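Local coordinates for protein hypothetical sugar kinase (PDB 3R8E) that probably transfers a phosphate group from ATP to a sugar, as a kinase of the ROK family with a ribonuclease H-like fold, at residues Ala131-Tyr136 against Gly159-Gly164; Lys142-Phe147 against Leu261-Leu266; Val80-Pro85 against Phe122-Asp127; Gly269-Phe274 against Ile299-Leu304; Gly34-Glu39 against Gly309-Ala314. One frame throughout, in Å; residues are numbered along the deposited sequence. Where two conformers were deposited one is given.

Contact 1: Ala131-Tyr136 against Gly159-Gly164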
# COMPACT_ATOMS: atom_id res chain seq x y z
N ALA A 131 11.47 -7.12 -12.38
CA ALA A 131 11.87 -8.33 -11.65
C ALA A 131 10.64 -9.16 -11.23
O ALA A 131 10.66 -10.38 -11.39
CB ALA A 131 12.70 -7.97 -10.43
N ALA A 132 9.55 -8.50 -10.77
CA ALA A 132 8.30 -9.22 -10.43
C ALA A 132 7.72 -9.87 -11.68
O ALA A 132 7.33 -11.04 -11.64
CB ALA A 132 7.29 -8.27 -9.82
N LEU A 133 7.71 -9.13 -12.82
CA LEU A 133 7.21 -9.66 -14.09
C LEU A 133 8.07 -10.85 -14.57
O LEU A 133 7.53 -11.82 -15.12
CB LEU A 133 7.15 -8.55 -15.15
CG LEU A 133 6.37 -8.85 -16.43
CD1 LEU A 133 4.87 -9.05 -16.15
CD2 LEU A 133 6.56 -7.75 -17.45
N GLY A 134 9.38 -10.80 -14.30
CA GLY A 134 10.31 -11.88 -14.63
C GLY A 134 9.96 -13.15 -13.88
O GLY A 134 9.90 -14.24 -14.47
N GLU A 135 9.69 -13.01 -12.57
CA GLU A 135 9.30 -14.12 -11.70
C GLU A 135 7.95 -14.67 -12.14
O GLU A 135 7.77 -15.88 -12.17
CB GLU A 135 9.24 -13.66 -10.23
CG GLU A 135 10.61 -13.61 -9.56
CD GLU A 135 11.33 -14.93 -9.31
OE1 GLU A 135 10.68 -16.00 -9.37
OE2 GLU A 135 12.54 -14.89 -9.00
N TYR A 136 7.02 -13.79 -12.55
CA TYR A 136 5.69 -14.16 -13.01
C TYR A 136 5.75 -15.01 -14.29
O TYR A 136 4.98 -15.96 -14.41
CB TYR A 136 4.85 -12.89 -13.26
CG TYR A 136 3.46 -13.17 -13.80
CD1 TYR A 136 2.44 -13.60 -12.95
CD2 TYR A 136 3.17 -13.00 -15.15
CE1 TYR A 136 1.15 -13.84 -13.44
CE2 TYR A 136 1.89 -13.26 -15.65
CZ TYR A 136 0.89 -13.69 -14.79
OH TYR A 136 -0.37 -13.94 -15.28
N GLY A 159 8.22 -5.31 -6.53
CA GLY A 159 7.34 -5.36 -7.68
C GLY A 159 6.15 -6.19 -7.27
O GLY A 159 6.30 -7.15 -6.51
N VAL A 160 4.95 -5.81 -7.73
CA VAL A 160 3.74 -6.55 -7.36
C VAL A 160 2.93 -6.93 -8.58
O VAL A 160 2.64 -6.08 -9.43
CB VAL A 160 2.87 -5.72 -6.36
CG1 VAL A 160 1.49 -6.36 -6.16
CG2 VAL A 160 3.56 -5.55 -5.02
N MSE A 161 2.51 -8.21 -8.62
CA MSE A 161 1.55 -8.71 -9.59
C MSE A 161 0.22 -8.73 -8.86
O MSE A 161 0.17 -9.18 -7.71
CB MSE A 161 1.91 -10.12 -10.12
CG MSE A 161 3.23 -10.18 -10.87
SE MSE A 161 3.33 -9.07 -12.46
CE MSE A 161 1.86 -9.86 -13.47
N MSE A 162 -0.84 -8.22 -9.49
CA MSE A 162 -2.17 -8.25 -8.90
C MSE A 162 -3.16 -8.76 -9.94
O MSE A 162 -3.35 -8.13 -10.98
CB MSE A 162 -2.57 -6.87 -8.37
CG MSE A 162 -3.88 -6.90 -7.62
SE MSE A 162 -4.10 -5.32 -6.55
CE MSE A 162 -2.86 -5.82 -5.11
N ASN A 163 -3.76 -9.93 -9.65
CA ASN A 163 -4.71 -10.62 -10.53
C ASN A 163 -4.10 -10.80 -11.94
O ASN A 163 -4.76 -10.56 -12.95
CB ASN A 163 -6.07 -9.88 -10.56
CG ASN A 163 -6.56 -9.43 -9.20
OD1 ASN A 163 -6.62 -8.24 -8.91
ND2 ASN A 163 -6.88 -10.37 -8.33
N GLY A 164 -2.81 -11.18 -11.97
CA GLY A 164 -2.06 -11.43 -13.19
C GLY A 164 -1.65 -10.22 -14.00
O GLY A 164 -1.22 -10.37 -15.14
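Y136 N donates to A132 O at 2.9 Å, and this single turn of helix puts the side chains of A132 and Y136, four residues apart, on the side of the helix that meets strand 159-162. At A132 the methyl lies directly on the main chain, its CB 3.5 Å from G159 C; because G159 has no side chain, helix and strand can close up at this level. One turn later the aromatic ring of Y136 receives the selenomethionine M161. The chain of M161 bends at both of its last torsions, which curls the terminal methyl back over the ring. Its CE stands 3.7 Å from the centroid of the Y136 ring and 11° off the normal, a CH-pi contact over the middle of one face. The selenium comes in obliquely, with M161 SE 4.9 Å from the same centroid, completing a Met-aromatic contact. Y136 places its ring there with CG anti to the backbone N (chi1 178°), and the two side chains run roughly perpendicular. L133 closes the flank of M161, its CD1 4.0 Å from M161 SE. Farther out, Y136 OH passes 3.7 Å from G164 CA in the turn after the strand and ends beside the side chain of Q145. No hydrogen bond joins the two segments, so shape and apolar contact do the work. With short-segment axes 7.3 Å apart and inclined at 49°, this is helix-on-sheet packing, here of helix 127-138 against the C-terminal sheet of the ribonuclease H-like fold.

Contact 2: Lys142-Phe147 against Leu261-Leu266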
# COMPACT_ATOMS: atom_id res chain seq x y z
N LYS A 142 5.84 -19.30 -11.38
CA LYS A 142 5.34 -18.64 -12.58
C LYS A 142 3.81 -18.72 -12.67
O LYS A 142 3.20 -19.73 -12.28
CB LYS A 142 5.99 -19.17 -13.87
CG LYS A 142 5.79 -20.64 -14.17
CD LYS A 142 6.17 -20.95 -15.62
CE LYS A 142 5.83 -22.36 -16.00
NZ LYS A 142 6.08 -22.61 -17.45
N ARG A 143 3.20 -17.61 -13.11
CA ARG A 143 1.77 -17.40 -13.31
C ARG A 143 0.99 -17.25 -11.99
O ARG A 143 -0.24 -17.10 -12.02
CB ARG A 143 1.13 -18.46 -14.23
CG ARG A 143 1.66 -18.45 -15.67
CD ARG A 143 1.12 -17.29 -16.49
NE ARG A 143 1.78 -17.19 -17.79
CZ ARG A 143 1.45 -16.32 -18.74
NH1 ARG A 143 0.45 -15.46 -18.55
NH2 ARG A 143 2.11 -16.30 -19.89
N MSE A 144 1.69 -17.21 -10.83
CA MSE A 144 1.07 -16.89 -9.54
C MSE A 144 0.47 -15.49 -9.73
O MSE A 144 1.20 -14.58 -10.13
CB MSE A 144 2.11 -16.92 -8.42
CG MSE A 144 1.54 -16.62 -7.04
SE MSE A 144 2.75 -17.20 -5.63
CE MSE A 144 4.26 -16.14 -5.98
N GLN A 145 -0.85 -15.36 -9.59
CA GLN A 145 -1.57 -14.14 -9.97
C GLN A 145 -1.33 -12.92 -9.10
O GLN A 145 -1.28 -11.81 -9.63
CB GLN A 145 -3.08 -14.42 -10.04
CG GLN A 145 -3.48 -15.40 -11.16
CD GLN A 145 -3.15 -14.91 -12.55
OE1 GLN A 145 -2.17 -15.32 -13.18
NE2 GLN A 145 -3.99 -14.05 -13.08
N THR A 146 -1.25 -13.09 -7.78
CA THR A 146 -1.14 -11.96 -6.86
C THR A 146 -0.02 -12.20 -5.87
O THR A 146 -0.12 -13.08 -5.02
CB THR A 146 -2.50 -11.74 -6.17
OG1 THR A 146 -3.50 -11.58 -7.19
CG2 THR A 146 -2.50 -10.51 -5.24
N PHE A 147 1.06 -11.41 -5.98
CA PHE A 147 2.21 -11.54 -5.08
C PHE A 147 3.08 -10.31 -5.09
O PHE A 147 3.02 -9.50 -6.01
CB PHE A 147 3.08 -12.76 -5.45
CG PHE A 147 3.84 -12.67 -6.76
CD1 PHE A 147 5.14 -12.16 -6.80
CD2 PHE A 147 3.28 -13.16 -7.94
CE1 PHE A 147 5.84 -12.10 -8.00
CE2 PHE A 147 4.00 -13.11 -9.14
CZ PHE A 147 5.27 -12.57 -9.16
N LEU A 261 -2.65 -8.76 -0.17
CA LEU A 261 -1.97 -9.84 -0.87
C LEU A 261 -1.31 -10.66 0.22
O LEU A 261 -1.05 -10.12 1.30
CB LEU A 261 -0.96 -9.35 -1.95
CG LEU A 261 0.21 -8.44 -1.51
CD1 LEU A 261 1.37 -9.25 -0.94
CD2 LEU A 261 0.75 -7.65 -2.68
N ASN A 262 -1.04 -11.94 -0.01
CA ASN A 262 -0.38 -12.74 1.02
C ASN A 262 0.59 -13.78 0.43
O ASN A 262 0.96 -14.73 1.12
CB ASN A 262 -1.40 -13.39 1.97
CG ASN A 262 -2.30 -14.40 1.32
OD1 ASN A 262 -2.30 -14.57 0.10
ND2 ASN A 262 -3.10 -15.08 2.12
N ASN A 263 1.01 -13.57 -0.83
CA ASN A 263 2.05 -14.38 -1.47
C ASN A 263 3.26 -13.51 -1.55
O ASN A 263 3.18 -12.40 -2.07
CB ASN A 263 1.64 -14.88 -2.84
CG ASN A 263 0.56 -15.92 -2.81
OD1 ASN A 263 0.54 -16.82 -1.96
ND2 ASN A 263 -0.33 -15.84 -3.78
N ILE A 264 4.37 -13.95 -0.94
CA ILE A 264 5.59 -13.15 -0.87
C ILE A 264 6.77 -13.96 -1.40
O ILE A 264 7.02 -15.08 -0.93
CB ILE A 264 5.84 -12.67 0.59
CG1 ILE A 264 4.68 -11.78 1.09
CG2 ILE A 264 7.19 -11.93 0.74
CD1 ILE A 264 4.31 -12.03 2.52
N LEU A 265 7.51 -13.37 -2.36
CA LEU A 265 8.75 -13.94 -2.89
C LEU A 265 9.90 -13.06 -2.43
O LEU A 265 9.83 -11.84 -2.57
CB LEU A 265 8.76 -14.06 -4.42
CG LEU A 265 7.78 -15.05 -5.08
CD1 LEU A 265 7.98 -15.06 -6.58
CD2 LEU A 265 7.92 -16.47 -4.52
N LEU A 266 10.95 -13.68 -1.88
CA LEU A 266 12.10 -12.95 -1.37
C LEU A 266 13.34 -13.22 -2.21
O LEU A 266 13.75 -14.37 -2.37
CB LEU A 266 12.34 -13.33 0.11
CG LEU A 266 11.18 -13.05 1.09
CD1 LEU A 266 11.45 -13.67 2.43
CD2 LEU A 266 10.91 -11.55 1.25
O HOH W 1 -1.84 -12.79 -2.78
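The parallel pairing of strands 147-152 and 263-267, in the middle of the C-terminal ribonuclease H-like sheet, opens where F147 meets N263. The main chains touch through a CA-H...O contact, F147 CA lying 3.3 Å from N263 O. Just ahead of it, T146 O is gripped twice. N263 ND2 donates to T146 O over 3.0 Å with an N-H...O angle of 154°, arriving close to the line of the C=O bond and with the oxygen near the plane of the amide. A water molecule supplies the second grip, donating to T146 O at 2.8 Å, and it in turn accepts the N-H of N262, with N262 N 3.0 Å from the water oxygen. Next to this polar cluster the packing turns apolar. The selenomethionine M144 crosses N263 at a slant, with M144 SE 3.8 Å from N263 CB, and a bend at its last torsion (chi3 62°) sends the methyl onward to L265. There the two chains meet tip to tip, M144 CE 3.8 Å from L265 CG. L265 CD1 also sits 3.9 Å from F147 CE1, approaching the ring obliquely. On the other flank T146 CG2 packs against L261 CB, while T146 OG1 accepts the backbone N-H of N163, and G170 of the second subunit lies against T146. An asparagine amide and a bridging water thus satisfy a carbonyl at the very start of the strand pair, so the join between loop and strand is held by directed polar bonds on one side and a small hydrophobic cluster on the other.

Contact 3: Val80-Pro85 against Phe122-Asp127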
# COMPACT_ATOMS: atom_id res chain seq x y z
N VAL A 80 12.70 -4.71 -27.88
CA VAL A 80 13.67 -4.32 -26.85
C VAL A 80 12.93 -3.80 -25.62
O VAL A 80 12.28 -2.75 -25.70
CB VAL A 80 14.72 -3.29 -27.36
CG1 VAL A 80 15.67 -2.87 -26.24
CG2 VAL A 80 15.52 -3.81 -28.56
N GLY A 81 13.05 -4.52 -24.50
CA GLY A 81 12.47 -4.13 -23.22
C GLY A 81 13.54 -3.63 -22.29
O GLY A 81 14.60 -4.26 -22.17
N ILE A 82 13.31 -2.48 -21.61
CA ILE A 82 14.33 -1.89 -20.74
C ILE A 82 13.76 -1.58 -19.36
O ILE A 82 12.73 -0.92 -19.26
CB ILE A 82 14.97 -0.61 -21.37
CG1 ILE A 82 15.40 -0.83 -22.84
CG2 ILE A 82 16.14 -0.11 -20.52
CD1 ILE A 82 15.22 0.40 -23.77
N GLY A 83 14.44 -2.07 -18.32
CA GLY A 83 14.10 -1.83 -16.92
C GLY A 83 14.96 -0.71 -16.38
O GLY A 83 16.17 -0.68 -16.64
N TRP A 84 14.36 0.24 -15.64
CA TRP A 84 15.08 1.42 -15.17
C TRP A 84 15.14 1.55 -13.63
O TRP A 84 14.12 1.28 -12.97
CB TRP A 84 14.43 2.68 -15.76
CG TRP A 84 14.48 2.73 -17.26
CD1 TRP A 84 13.56 2.23 -18.14
CD2 TRP A 84 15.50 3.33 -18.06
NE1 TRP A 84 13.96 2.47 -19.43
CE2 TRP A 84 15.15 3.15 -19.41
CE3 TRP A 84 16.71 3.99 -17.76
CZ2 TRP A 84 15.93 3.64 -20.46
CZ3 TRP A 84 17.47 4.49 -18.80
CH2 TRP A 84 17.09 4.31 -20.13
N PRO A 85 16.33 1.90 -13.05
CA PRO A 85 16.49 1.92 -11.59
C PRO A 85 16.06 3.23 -10.92
O PRO A 85 16.85 3.89 -10.24
CB PRO A 85 18.00 1.68 -11.41
CG PRO A 85 18.61 2.32 -12.60
CD PRO A 85 17.61 2.21 -13.73
N PHE A 122 9.52 -0.99 -28.92
CA PHE A 122 10.24 -0.69 -27.68
C PHE A 122 9.29 -0.48 -26.51
O PHE A 122 8.23 0.13 -26.68
CB PHE A 122 11.12 0.56 -27.85
CG PHE A 122 12.28 0.41 -28.80
CD1 PHE A 122 12.13 0.71 -30.15
CD2 PHE A 122 13.53 0.01 -28.34
CE1 PHE A 122 13.21 0.57 -31.03
CE2 PHE A 122 14.60 -0.12 -29.22
CZ PHE A 122 14.44 0.17 -30.56
N LYS A 123 9.69 -0.96 -25.31
CA LYS A 123 8.92 -0.83 -24.07
C LYS A 123 9.84 -0.59 -22.87
O LYS A 123 10.95 -1.12 -22.83
CB LYS A 123 8.02 -2.05 -23.85
CG LYS A 123 6.67 -1.93 -24.54
CD LYS A 123 5.96 -3.26 -24.64
CE LYS A 123 4.59 -3.13 -25.26
NZ LYS A 123 3.94 -4.45 -25.45
N ILE A 124 9.40 0.26 -21.92
CA ILE A 124 10.17 0.60 -20.72
C ILE A 124 9.31 0.41 -19.46
O ILE A 124 8.08 0.49 -19.53
CB ILE A 124 10.84 2.01 -20.75
CG1 ILE A 124 9.81 3.15 -20.60
CG2 ILE A 124 11.77 2.19 -21.98
CD1 ILE A 124 10.36 4.43 -20.25
N GLU A 125 9.97 0.17 -18.33
CA GLU A 125 9.34 -0.07 -17.03
C GLU A 125 10.37 0.11 -15.92
O GLU A 125 11.57 0.13 -16.18
CB GLU A 125 8.72 -1.49 -17.00
CG GLU A 125 7.87 -1.87 -15.78
CD GLU A 125 6.82 -0.85 -15.41
OE1 GLU A 125 5.76 -0.81 -16.08
OE2 GLU A 125 7.10 -0.01 -14.53
N ASN A 126 9.89 0.27 -14.67
CA ASN A 126 10.77 0.32 -13.50
C ASN A 126 11.41 -1.08 -13.33
O ASN A 126 10.73 -2.09 -13.51
CB ASN A 126 10.00 0.75 -12.26
CG ASN A 126 10.74 0.51 -10.98
OD1 ASN A 126 10.58 -0.53 -10.34
ND2 ASN A 126 11.64 1.42 -10.62
N ASP A 127 12.71 -1.12 -13.00
CA ASP A 127 13.45 -2.39 -12.88
C ASP A 127 12.94 -3.34 -11.79
O ASP A 127 12.94 -4.55 -12.01
CB ASP A 127 14.95 -2.14 -12.69
CG ASP A 127 15.38 -1.37 -11.45
OD1 ASP A 127 14.50 -0.81 -10.76
OD2 ASP A 127 16.60 -1.29 -11.19
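V80-W84 and F122-N126 run as parallel strands, neighbours in the N-terminal ribonuclease H-like sheet, held by five backbone hydrogen bonds. The ladder starts at K123 N to V80 O and alternates through I82 and E125 to W84 N, which reaches E125 O at 2.8 Å. The last rung, from D127 N, already helical, to W84 O at 2.8 Å, differs: its donor stands 42° above the carbonyl plane, probably because segment 122-127 is turning into helix 127-138. In the next layer V80 CB lies 3.6 Å from F122 CD2, both pointing to the face that also carries I82 and I124. W84 turns the edge of its indole toward I124, with W84 NE1 3.4 Å from I124 CG2. Beyond these, N126 N donates to E125 OE2 at 2.8 Å, E125 OE1 forms a salt bridge with R92, and N126, the N-cap through which strand 121-126 leads into the helix, also binds G86 O. Five bonds thus join this pair, while G81 and G83 bond on the other side to the strand 21-25 region; W84 NE1 is instead buried against aliphatic carbon without a polar partner, a cost that the surrounding packing probably offsets.

Contact 4: Gly269-Phe274 against Ile299-Leu304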
# COMPACT_ATOMS: atom_id res chain seq x y z
N GLY A 269 20.58 -10.32 -2.46
CA GLY A 269 21.73 -10.89 -1.75
C GLY A 269 21.43 -11.44 -0.37
O GLY A 269 21.98 -12.47 0.02
N ILE A 270 20.54 -10.77 0.37
CA ILE A 270 20.16 -11.14 1.73
C ILE A 270 19.28 -12.42 1.77
O ILE A 270 19.33 -13.13 2.78
CB ILE A 270 19.49 -9.90 2.41
CG1 ILE A 270 20.55 -9.08 3.16
CG2 ILE A 270 18.28 -10.22 3.31
CD1 ILE A 270 20.37 -7.63 3.07
N SER A 271 18.52 -12.72 0.68
CA SER A 271 17.63 -13.89 0.58
C SER A 271 18.37 -15.23 0.72
O SER A 271 17.73 -16.26 0.93
CB SER A 271 16.85 -13.87 -0.73
OG SER A 271 17.67 -14.14 -1.86
N GLY A 272 19.70 -15.21 0.63
CA GLY A 272 20.52 -16.41 0.79
C GLY A 272 20.46 -16.89 2.23
O GLY A 272 20.74 -18.07 2.52
N ALA A 273 20.07 -15.98 3.15
CA ALA A 273 19.90 -16.20 4.58
C ALA A 273 18.43 -16.42 4.95
O ALA A 273 18.04 -16.24 6.11
CB ALA A 273 20.45 -15.01 5.35
N PHE A 274 17.61 -16.83 3.95
CA PHE A 274 16.17 -17.09 4.04
C PHE A 274 15.80 -17.84 5.32
O PHE A 274 14.98 -17.35 6.10
CB PHE A 274 15.71 -17.90 2.81
CG PHE A 274 14.22 -18.07 2.63
CD1 PHE A 274 13.55 -19.13 3.24
CD2 PHE A 274 13.50 -17.21 1.80
CE1 PHE A 274 12.18 -19.30 3.06
CE2 PHE A 274 12.13 -17.39 1.62
CZ PHE A 274 11.47 -18.43 2.24
N ILE A 299 5.29 -17.74 1.80
CA ILE A 299 6.56 -17.02 1.77
C ILE A 299 7.54 -17.94 1.07
O ILE A 299 7.85 -19.02 1.59
CB ILE A 299 7.05 -16.53 3.16
CG1 ILE A 299 6.00 -15.63 3.83
CG2 ILE A 299 8.41 -15.80 3.02
CD1 ILE A 299 6.14 -15.50 5.29
N GLY A 300 7.94 -17.56 -0.13
CA GLY A 300 8.84 -18.34 -0.96
C GLY A 300 10.11 -17.61 -1.33
O GLY A 300 10.22 -16.40 -1.15
N LYS A 301 11.08 -18.36 -1.83
CA LYS A 301 12.36 -17.82 -2.27
C LYS A 301 12.26 -17.49 -3.77
O LYS A 301 11.75 -18.31 -4.54
CB LYS A 301 13.49 -18.84 -1.98
CG LYS A 301 14.86 -18.52 -2.56
CD LYS A 301 15.75 -17.73 -1.61
CE LYS A 301 17.13 -17.49 -2.19
NZ LYS A 301 17.11 -16.48 -3.28
N ALA A 302 12.71 -16.29 -4.17
CA ALA A 302 12.77 -15.89 -5.58
C ALA A 302 13.98 -16.60 -6.18
O ALA A 302 15.10 -16.37 -5.71
CB ALA A 302 12.88 -14.39 -5.71
N THR A 303 13.76 -17.52 -7.12
CA THR A 303 14.85 -18.36 -7.65
C THR A 303 15.56 -17.77 -8.87
O THR A 303 16.64 -18.26 -9.21
CB THR A 303 14.34 -19.77 -7.97
OG1 THR A 303 13.45 -19.71 -9.09
CG2 THR A 303 13.67 -20.45 -6.77
N LEU A 304 15.00 -16.74 -9.52
CA LEU A 304 15.65 -16.15 -10.70
C LEU A 304 16.85 -15.28 -10.33
O LEU A 304 17.69 -15.00 -11.19
CB LEU A 304 14.66 -15.35 -11.55
CG LEU A 304 13.52 -16.14 -12.19
CD1 LEU A 304 12.64 -15.22 -12.97
CD2 LEU A 304 14.03 -17.25 -13.13
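F274 drives its ring edge against the backbone of strand 298-301, and this is the tightly packed half of the contact. With CG anti to the backbone N (chi1 -171°), the ring reaches across so that CE2 lies 3.5 Å from G300 O and CZ 3.7 Å from I299 O, both oxygens near the ring plane. Apolar carbon adds to it: F274 CZ stands 4.1 Å from I299 CG2, and the side chain of K301 slides past the ring in the opposite direction. Toward solvent the contact thins to one lysine. K301 bends at chi2 (92°) and again at chi4, which lets K301 NZ donate a hydrogen bond of 2.8 Å to S271 OG, in one of the two conformers of the serine. The same NZ donates to A302 O over 3.2 Å, while S271 OG is also bonded to G268 O; G272 beside it is exposed. The contact ties the returning strand of a beta-alpha-beta crossover to the loop that leads from its first strand, 263-267, into its helix, 274-288. Ring-edge hydrogens, slightly positive, face the carbonyl oxygens, and the partly exposed K301, its ammonium shared between two oxygens, probably steadies the S271 side.

Contact 5: Gly34-Glu39 against Gly309-Ala314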
# COMPACT_ATOMS: atom_id res chain seq x y z
N GLY A 34 20.94 -8.76 -22.59
CA GLY A 34 20.79 -10.19 -22.84
C GLY A 34 19.68 -10.54 -23.80
O GLY A 34 18.63 -9.89 -23.81
N LEU A 35 19.91 -11.58 -24.61
CA LEU A 35 18.91 -12.08 -25.53
C LEU A 35 18.10 -13.13 -24.81
O LEU A 35 18.66 -14.12 -24.33
CB LEU A 35 19.56 -12.62 -26.81
CG LEU A 35 18.88 -12.20 -28.11
CD1 LEU A 35 18.99 -10.70 -28.34
CD2 LEU A 35 19.49 -12.93 -29.29
N VAL A 36 16.79 -12.91 -24.69
CA VAL A 36 15.92 -13.80 -23.93
C VAL A 36 15.08 -14.68 -24.86
O VAL A 36 14.45 -14.19 -25.79
CB VAL A 36 15.03 -12.99 -22.94
CG1 VAL A 36 14.09 -13.89 -22.15
CG2 VAL A 36 15.89 -12.15 -22.00
N THR A 37 15.07 -16.00 -24.56
CA THR A 37 14.31 -17.03 -25.27
C THR A 37 12.89 -17.13 -24.68
O THR A 37 12.71 -16.70 -23.53
CB THR A 37 15.03 -18.40 -25.17
OG1 THR A 37 14.99 -18.87 -23.82
CG2 THR A 37 16.47 -18.37 -25.67
N PRO A 38 11.89 -17.75 -25.36
CA PRO A 38 10.55 -17.88 -24.75
C PRO A 38 10.53 -18.76 -23.49
O PRO A 38 9.56 -18.68 -22.73
CB PRO A 38 9.71 -18.51 -25.87
CG PRO A 38 10.47 -18.26 -27.13
CD PRO A 38 11.91 -18.33 -26.72
N GLU A 39 11.58 -19.58 -23.25
CA GLU A 39 11.67 -20.45 -22.07
C GLU A 39 12.42 -19.76 -20.90
O GLU A 39 12.53 -20.34 -19.81
CB GLU A 39 12.28 -21.83 -22.40
CG GLU A 39 13.68 -21.82 -23.00
CD GLU A 39 13.78 -21.82 -24.52
OE1 GLU A 39 12.73 -21.78 -25.20
OE2 GLU A 39 14.93 -21.85 -25.02
N GLY A 309 15.21 -9.09 -13.36
CA GLY A 309 15.07 -7.76 -13.95
C GLY A 309 15.17 -7.76 -15.47
O GLY A 309 14.31 -7.17 -16.14
N LEU A 310 16.20 -8.43 -16.00
CA LEU A 310 16.43 -8.55 -17.44
C LEU A 310 15.33 -9.40 -18.09
O LEU A 310 14.78 -9.00 -19.12
CB LEU A 310 17.82 -9.16 -17.70
CG LEU A 310 18.44 -8.85 -19.06
CD1 LEU A 310 19.92 -8.62 -18.94
CD2 LEU A 310 18.18 -9.97 -20.05
N LEU A 311 14.97 -10.54 -17.47
CA LEU A 311 13.91 -11.42 -17.96
C LEU A 311 12.57 -10.68 -18.03
O LEU A 311 11.86 -10.80 -19.03
CB LEU A 311 13.78 -12.70 -17.10
CG LEU A 311 14.93 -13.71 -17.21
CD1 LEU A 311 14.78 -14.80 -16.16
CD2 LEU A 311 14.99 -14.36 -18.59
N GLY A 312 12.27 -9.90 -16.99
CA GLY A 312 11.05 -9.10 -16.91
C GLY A 312 11.02 -8.00 -17.94
O GLY A 312 9.98 -7.74 -18.54
N ALA A 313 12.18 -7.36 -18.17
CA ALA A 313 12.33 -6.30 -19.18
C ALA A 313 11.97 -6.87 -20.56
O ALA A 313 11.14 -6.29 -21.26
CB ALA A 313 13.74 -5.72 -19.17
N ALA A 314 12.51 -8.05 -20.91
CA ALA A 314 12.16 -8.73 -22.16
C ALA A 314 10.66 -9.11 -22.16
O ALA A 314 10.01 -9.01 -23.19
CB ALA A 314 13.01 -9.97 -22.34
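No ring takes part; the flat group is the peptide after G34, whose oxygen L310 CD2 approaches obliquely from off the plane, 3.8 Å from G34 O. The other methyl, L310 CD1, lies 3.8 Å from G34 N. G34 carries no side chain, and the leucine occupies the space above the main chain. Two residues on, V36 points at the helix and meets three of its side chains. V36 CG2 fits between A314 CB at 3.6 Å and L310 CD2 at 3.7 Å, residues one helical turn apart. Its other branch, CG1, which is anti to the backbone N (chi1 179°), turns to the neighbouring side of the helix and touches L311 CD2 at 3.7 Å. L310 and V36 pass each other in opposite directions, whereas L311 crosses V36 nearly at a right angle and also packs on I42. The segment axes lie 8.9 Å apart and cross at -58°, so helix 308-318 runs athwart strand 30-36 of the N-terminal sheet. Every touching residue is buried and no hydrogen bond joins the two segments. Cohesion therefore comes from dispersion forces and excluded water, with both methyls of the valine packed against leucine and alanine side chains of the helix.

How the contacts relate
Contact 5 closes the longest loop, from strand 30-36 to helix 308-318, and the other four lie nested within it. Of the nested contacts, contact 3 comes first along the chain and shares the N-terminal sheet with contact 5; their centres are about 11 Å apart, and A313 packs on G81. Strand 121-126 runs straight into helix 127-138, passing from contact 3 to contact 1. Contacts 1, 2 and 4 all reach the C-terminal sheet: contacts 1 and 2 interlock, centres about 7 Å apart, and strands 263-267 and 298-301 link contacts 2 and 4. E135 joins contact 1 to L304 of contact 4. Two ribonuclease H-like sheets are thus bound by helices 127-138 and 308-318 between them.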